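Probable porin (Pseudomonas aeruginosa, PDB 2Y0H) probably forms a pore that lets small solutes cross the bacterial outer membrane. Local coordinates at residues Q206-L211 with R228-G233. Residues are numbered along the deposited sequence; the frame is centred on the assembly and turned at random.
Sequences QHYLGL and RYFDSG
Tyr208 and Phe230 carry the tight face of this strand pairing. Phe230 CG sits beside its backbone N (chi1 -68°), which brings the ring toward that of Tyr208; the rings meet obliquely, and Tyr208 CD1 rides over one Phe230 face near the rim, 3.2 Å from Phe230 CE1. Further along, Tyr208 OH reaches the aliphatic part of Arg228, 3.6 Å from Arg228 CG, while the guanidinium forms a salt bridge with Asp226 and a cation-pi contact with Tyr284. Glycine suits position 210 because a side chain there would run into Tyr208 OH. At the other end, extended Gln206 sends NE2 to Ser232 OG, a nearly straight 2.7 Å bond in the amide plane; NE2 also bonds Pro275 O, so it has two acceptors in this buried spot. The two strands form an antiparallel hairpin within the closed barrel of the OprD porins, and this face, probably the interior one, meets loop residues such as Pro116 and Phe274. Between the faces, His207 and Asp231 exchange two backbone bonds, as do Leu209 and Tyr229. Their side chains make the looser face: His207 CB and Asp231 CB stay 4.5 Å apart, and His207 ND1 bonds Tyr195 OH. Apolar, exposed Leu209 suits a surface probably facing lipid, as bound detergent touching His207 and Asp231 suggests.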
loop_
_atom_site.group_PDB
_atom_site.type_symbol
_atom_site.label_atom_id
_atom_site.label_comp_id
_atom_site.label_asym_id
_atom_site.label_seq_id
_atom_site.Cartn_x
_atom_site.Cartn_y
_atom_site.Cartn_z
ATOM N N GLN A 206 -12.250 10.980 -6.363
ATOM C CA GLN A 206 -11.277 10.281 -7.181
ATOM C C GLN A 206 -11.896 9.061 -7.860
ATOM O O GLN A 206 -12.480 8.200 -7.196
ATOM C CB GLN A 206 -10.113 9.852 -6.301
ATOM C CG GLN A 206 -8.978 9.201 -7.032
ATOM C CD GLN A 206 -7.745 9.075 -6.147
ATOM O OE1 GLN A 206 -7.622 8.130 -5.384
ATOM N NE2 GLN A 206 -6.836 10.039 -6.250
ATOM N N HIS A 207 -11.757 8.988 -9.178
ATOM C CA HIS A 207 -12.250 7.843 -9.937
ATOM C C HIS A 207 -11.062 7.017 -10.354
ATOM O O HIS A 207 -10.048 7.564 -10.765
ATOM C CB HIS A 207 -13.014 8.276 -11.200
ATOM C CG HIS A 207 -14.264 9.051 -10.921
ATOM N ND1 HIS A 207 -15.501 8.454 -10.805
ATOM C CD2 HIS A 207 -14.466 10.378 -10.741
ATOM C CE1 HIS A 207 -16.411 9.379 -10.561
ATOM N NE2 HIS A 207 -15.807 10.553 -10.509
ATOM N N TYR A 208 -11.199 5.699 -10.269
ATOM C CA TYR A 208 -10.128 4.790 -10.632
ATOM C C TYR A 208 -10.630 3.780 -11.630
ATOM O O TYR A 208 -11.706 3.201 -11.451
ATOM C CB TYR A 208 -9.613 4.037 -9.403
ATOM C CG TYR A 208 -8.752 2.835 -9.733
ATOM C CD1 TYR A 208 -7.413 2.994 -10.091
ATOM C CD2 TYR A 208 -9.263 1.539 -9.676
ATOM C CE1 TYR A 208 -6.611 1.911 -10.391
ATOM C CE2 TYR A 208 -8.445 0.433 -9.976
ATOM C CZ TYR A 208 -7.124 0.637 -10.338
ATOM O OH TYR A 208 -6.291 -0.419 -10.640
ATOM N N LEU A 209 -9.829 3.560 -12.667
ATOM C CA LEU A 209 -10.090 2.499 -13.623
ATOM C C LEU A 209 -8.833 1.653 -13.800
ATOM O O LEU A 209 -7.756 2.174 -14.086
ATOM C CB LEU A 209 -10.528 3.074 -14.969
ATOM C CG LEU A 209 -11.182 2.020 -15.854
ATOM C CD1 LEU A 209 -12.478 1.606 -15.190
ATOM C CD2 LEU A 209 -11.443 2.546 -17.276
ATOM N N GLY A 210 -8.975 0.348 -13.618
ATOM C CA GLY A 210 -7.858 -0.556 -13.770
ATOM C C GLY A 210 -8.187 -1.702 -14.704
ATOM O O GLY A 210 -9.288 -2.246 -14.682
ATOM N N LEU A 211 -7.219 -2.076 -15.522
ATOM C CA LEU A 211 -7.393 -3.161 -16.467
ATOM C C LEU A 211 -6.221 -4.111 -16.271
ATOM O O LEU A 211 -5.070 -3.748 -16.528
ATOM C CB LEU A 211 -7.403 -2.596 -17.881
ATOM C CG LEU A 211 -8.375 -3.188 -18.895
ATOM C CD1 LEU A 211 -8.448 -2.289 -20.121
ATOM C CD2 LEU A 211 -7.936 -4.584 -19.285
ATOM N N ARG A 228 -3.526 1.387 -15.213
ATOM C CA ARG A 228 -4.274 2.109 -14.180
ATOM C C ARG A 228 -4.531 3.565 -14.537
ATOM O O ARG A 228 -3.666 4.254 -15.080
ATOM C CB ARG A 228 -3.534 2.053 -12.836
ATOM C CG ARG A 228 -3.292 0.668 -12.315
ATOM C CD ARG A 228 -2.528 0.688 -11.002
ATOM N NE ARG A 228 -2.010 -0.636 -10.681
ATOM C CZ ARG A 228 -1.236 -0.902 -9.637
ATOM N NH1 ARG A 228 -0.904 0.068 -8.788
ATOM N NH2 ARG A 228 -0.799 -2.144 -9.440
ATOM N N TYR A 229 -5.719 4.048 -14.190
ATOM C CA TYR A 229 -6.055 5.439 -14.440
ATOM C C TYR A 229 -6.827 6.031 -13.264
ATOM O O TYR A 229 -7.808 5.454 -12.784
ATOM C CB TYR A 229 -6.844 5.587 -15.742
ATOM C CG TYR A 229 -7.292 7.012 -16.057
ATOM C CD1 TYR A 229 -6.374 7.992 -16.422
ATOM C CD2 TYR A 229 -8.634 7.369 -16.001
ATOM C CE1 TYR A 229 -6.787 9.296 -16.711
ATOM C CE2 TYR A 229 -9.052 8.660 -16.291
ATOM C CZ TYR A 229 -8.123 9.618 -16.646
ATOM O OH TYR A 229 -8.543 10.900 -16.935
ATOM N N PHE A 230 -6.373 7.182 -12.801
ATOM C CA PHE A 230 -7.082 7.890 -11.751
ATOM C C PHE A 230 -7.444 9.283 -12.254
ATOM O O PHE A 230 -6.624 9.968 -12.860
ATOM C CB PHE A 230 -6.204 8.060 -10.510
ATOM C CG PHE A 230 -5.875 6.780 -9.765
ATOM C CD1 PHE A 230 -6.686 6.334 -8.717
ATOM C CD2 PHE A 230 -4.701 6.082 -10.038
ATOM C CE1 PHE A 230 -6.348 5.196 -7.994
ATOM C CE2 PHE A 230 -4.355 4.929 -9.316
ATOM C CZ PHE A 230 -5.170 4.483 -8.299
ATOM N N ASP A 231 -8.659 9.716 -11.962
ATOM C CA ASP A 231 -9.064 11.093 -12.207
ATOM C C ASP A 231 -9.497 11.681 -10.862
ATOM O O ASP A 231 -10.410 11.163 -10.217
ATOM C CB ASP A 231 -10.223 11.106 -13.217
ATOM C CG ASP A 231 -10.471 12.480 -13.825
ATOM O OD1 ASP A 231 -10.514 13.467 -13.084
ATOM O OD2 ASP A 231 -10.629 12.567 -15.060
ATOM N N SER A 232 -8.837 12.760 -10.446
ATOM C CA SER A 232 -9.056 13.381 -9.136
ATOM C C SER A 232 -9.476 14.848 -9.278
ATOM O O SER A 232 -8.816 15.626 -9.965
ATOM C CB SER A 232 -7.760 13.345 -8.313
ATOM O OG SER A 232 -7.370 12.025 -7.985
ATOM N N GLY A 233 -10.549 15.232 -8.605
ATOM C CA GLY A 233 -10.973 16.618 -8.582
ATOM C C GLY A 233 -11.461 16.997 -7.198
ATOM O O GLY A 233 -11.447 16.184 -6.273
#